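Local coordinates for SusD family protein (Bacteroides uniformis, PDB 7KV1) that probably binds beta-glucans at the cell surface of a gut bacterium, as a SusD-family glycan-binding protein, at residues C283-W288 with R407-L412. Residues are numbered along the deposited sequence; the frame is centred on the assembly and turned at random.
With NCO (cobalt hexammine(III)), chain C.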
loop_
_atom_site.group_PDB
_atom_site.type_symbol
_atom_site.label_atom_id
_atom_site.label_comp_id
_atom_site.label_asym_id
_atom_site.label_seq_id
_atom_site.Cartn_x
_atom_site.Cartn_y
_atom_site.Cartn_z
ATOM N N CYS A 283 -6.184 -12.931 10.168
ATOM C CA CYS A 283 -5.388 -14.120 10.574
ATOM C C CYS A 283 -4.107 -13.602 11.246
ATOM O O CYS A 283 -3.886 -12.339 11.282
ATOM C CB CYS A 283 -5.095 -15.045 9.403
ATOM S SG CYS A 283 -3.986 -14.338 8.155
ATOM N N ASP A 284 -3.298 -14.510 11.794
ATOM C CA ASP A 284 -2.145 -14.108 12.638
ATOM C C ASP A 284 -0.990 -13.593 11.774
ATOM O O ASP A 284 -0.010 -13.109 12.351
ATOM C CB ASP A 284 -1.767 -15.243 13.586
ATOM C CG ASP A 284 -2.842 -15.426 14.663
ATOM O OD1 ASP A 284 -3.331 -14.379 15.221
ATOM O OD2 ASP A 284 -3.225 -16.583 14.904
ATOM N N GLU A 285 -1.113 -13.641 10.457
ATOM C CA GLU A 285 -0.180 -12.957 9.526
ATOM C C GLU A 285 -0.488 -11.452 9.445
ATOM O O GLU A 285 0.389 -10.655 9.064
ATOM C CB GLU A 285 -0.287 -13.596 8.147
ATOM C CG GLU A 285 0.734 -13.005 7.203
ATOM C CD GLU A 285 1.097 -13.859 6.008
ATOM O OE1 GLU A 285 0.699 -15.046 5.963
ATOM O OE2 GLU A 285 1.773 -13.320 5.134
ATOM N N SER A 286 -1.703 -11.062 9.778
ATOM C CA SER A 286 -2.222 -9.712 9.483
ATOM C C SER A 286 -1.695 -8.718 10.517
ATOM O O SER A 286 -1.948 -8.901 11.696
ATOM C CB SER A 286 -3.734 -9.739 9.381
ATOM O OG SER A 286 -4.191 -8.492 8.857
ATOM N N ILE A 287 -0.927 -7.709 10.100
ATOM C CA ILE A 287 -0.468 -6.655 11.049
ATOM C C ILE A 287 -1.445 -5.485 10.940
ATOM O O ILE A 287 -1.811 -4.898 11.990
ATOM C CB ILE A 287 0.997 -6.275 10.796
ATOM C CG1 ILE A 287 1.942 -7.399 11.230
ATOM C CG2 ILE A 287 1.332 -4.967 11.469
ATOM C CD1 ILE A 287 3.370 -7.199 10.856
ATOM N N TRP A 288 -1.873 -5.161 9.716
ATOM C CA TRP A 288 -2.885 -4.097 9.544
ATOM C C TRP A 288 -3.670 -4.283 8.247
ATOM O O TRP A 288 -3.068 -4.545 7.166
ATOM C CB TRP A 288 -2.218 -2.729 9.645
ATOM C CG TRP A 288 -3.185 -1.613 9.875
ATOM C CD1 TRP A 288 -4.032 -1.454 10.938
ATOM C CD2 TRP A 288 -3.412 -0.494 9.007
ATOM N NE1 TRP A 288 -4.763 -0.311 10.789
ATOM C CE2 TRP A 288 -4.407 0.301 9.618
ATOM C CE3 TRP A 288 -2.850 -0.064 7.801
ATOM C CZ2 TRP A 288 -4.844 1.500 9.053
ATOM C CZ3 TRP A 288 -3.318 1.094 7.220
ATOM C CH2 TRP A 288 -4.291 1.874 7.855
ATOM N N ARG A 407 1.393 -7.318 6.067
ATOM C CA ARG A 407 1.418 -8.755 6.436
ATOM C C ARG A 407 2.782 -9.107 7.053
ATOM O O ARG A 407 3.806 -8.538 6.668
ATOM C CB ARG A 407 1.198 -9.626 5.195
ATOM C CG ARG A 407 -0.120 -9.348 4.501
ATOM C CD ARG A 407 -0.427 -10.445 3.534
ATOM N NE ARG A 407 0.211 -10.390 2.237
ATOM C CZ ARG A 407 1.118 -11.254 1.772
ATOM N NH1 ARG A 407 1.633 -12.187 2.550
ATOM N NH2 ARG A 407 1.520 -11.162 0.510
ATOM N N TYR A 408 2.807 -10.108 7.901
ATOM C CA TYR A 408 4.054 -10.597 8.529
ATOM C C TYR A 408 5.039 -11.132 7.462
ATOM O O TYR A 408 6.237 -11.151 7.786
ATOM C CB TYR A 408 3.699 -11.617 9.613
ATOM C CG TYR A 408 4.854 -12.253 10.337
ATOM C CD1 TYR A 408 5.610 -11.545 11.264
ATOM C CD2 TYR A 408 5.195 -13.569 10.095
ATOM C CE1 TYR A 408 6.657 -12.149 11.939
ATOM C CE2 TYR A 408 6.223 -14.196 10.783
ATOM C CZ TYR A 408 6.973 -13.475 11.684
ATOM O OH TYR A 408 7.992 -14.080 12.350
ATOM N N ALA A 409 4.604 -11.529 6.257
ATOM C CA ALA A 409 5.543 -11.862 5.151
ATOM C C ALA A 409 6.460 -10.656 4.891
ATOM O O ALA A 409 7.683 -10.832 4.742
ATOM C CB ALA A 409 4.825 -12.307 3.893
ATOM N N GLU A 410 5.901 -9.445 4.941
ATOM C CA GLU A 410 6.666 -8.203 4.722
ATOM C C GLU A 410 7.601 -7.913 5.909
ATOM O O GLU A 410 8.715 -7.406 5.685
ATOM C CB GLU A 410 5.705 -7.059 4.388
ATOM C CG GLU A 410 6.429 -5.858 3.874
ATOM C CD GLU A 410 5.611 -4.655 3.454
ATOM O OE1 GLU A 410 4.366 -4.648 3.619
ATOM O OE2 GLU A 410 6.238 -3.763 2.858
ATOM N N THR A 411 7.196 -8.227 7.139
ATOM C CA THR A 411 8.099 -8.183 8.323
ATOM C C THR A 411 9.353 -9.017 8.026
ATOM O O THR A 411 10.475 -8.495 8.197
ATOM C CB THR A 411 7.374 -8.644 9.593
ATOM O OG1 THR A 411 6.091 -8.005 9.690
ATOM C CG2 THR A 411 8.219 -8.389 10.818
ATOM N N LEU A 412 9.187 -10.260 7.560
ATOM C CA LEU A 412 10.332 -11.188 7.367
ATOM C C LEU A 412 11.214 -10.636 6.246
ATOM O O LEU A 412 12.444 -10.576 6.440
ATOM C CB LEU A 412 9.820 -12.602 7.056
ATOM C CG LEU A 412 9.166 -13.347 8.224
ATOM C CD1 LEU A 412 8.370 -14.527 7.702
ATOM C CD2 LEU A 412 10.189 -13.829 9.261
HETATM CO CO NCO C . 7.236 -16.714 15.614
HETATM N N1 NCO C . 5.546 -16.726 16.698
HETATM N N2 NCO C . 8.991 -16.581 14.673
HETATM N N3 NCO C . 7.582 -18.722 15.948
HETATM N N4 NCO C . 8.236 -16.255 17.249
HETATM N N5 NCO C . 6.944 -14.728 15.242
HETATM N N6 NCO C . 6.259 -17.202 13.966
#
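Glu285 makes two links to the start of helix 408-420, its backbone to Tyr408 N and its carboxylate to the side chain of Arg407 at the N-cap. It stands in a type I turn from Cys283 to Ser286, closed by the bond from Ser286 N to Cys283 O. Glu285 O accepts a hydrogen bond from Tyr408 N at 2.7 Å and lies 3.4 Å from Arg407 CA in a CA-H...O contact. With CG anti to the backbone N (chi1 -175°) and the chain extended, the side chain of Glu285 runs over the first turn of the helix: CG passes 4.1 Å from Tyr408 CB, and OE2 rests 3.4 Å from Ala409 CB. OE2 also forms a salt bridge with Arg407 NH1 at 2.8 Å. The oxygen lies practically in the guanidinium plane, whereas the nitrogen sits above the carboxylate plane; the two planes are 57° apart. OE1 pairs with Arg440, while Glu461 and Glu465 form salt bridges with NH1 and NH2 of Arg407. Ser286 forms an antiparallel non-hydrogen-bonded pair with Arg407, where strand 403-407 of the two-stranded sheet in this SusD-family, TPR-clan fold runs directly into helix 408-420. Next, Ile287 and Trp288 both face Tyr406 in a classic beta bulge. Ile287 lays CD1 against the flank of the first helical turn, 4.2 Å from Tyr408 CA and 3.1 Å from Thr411 OG1, a tight approach to a buried hydroxyl that has no polar partner in the model. Leu260 of helix 250-262 touches both Ile287 and Thr411, and Tyr408 OH accepts a hydrogen bond from N5 of cobalt hexammine at 3.1 Å.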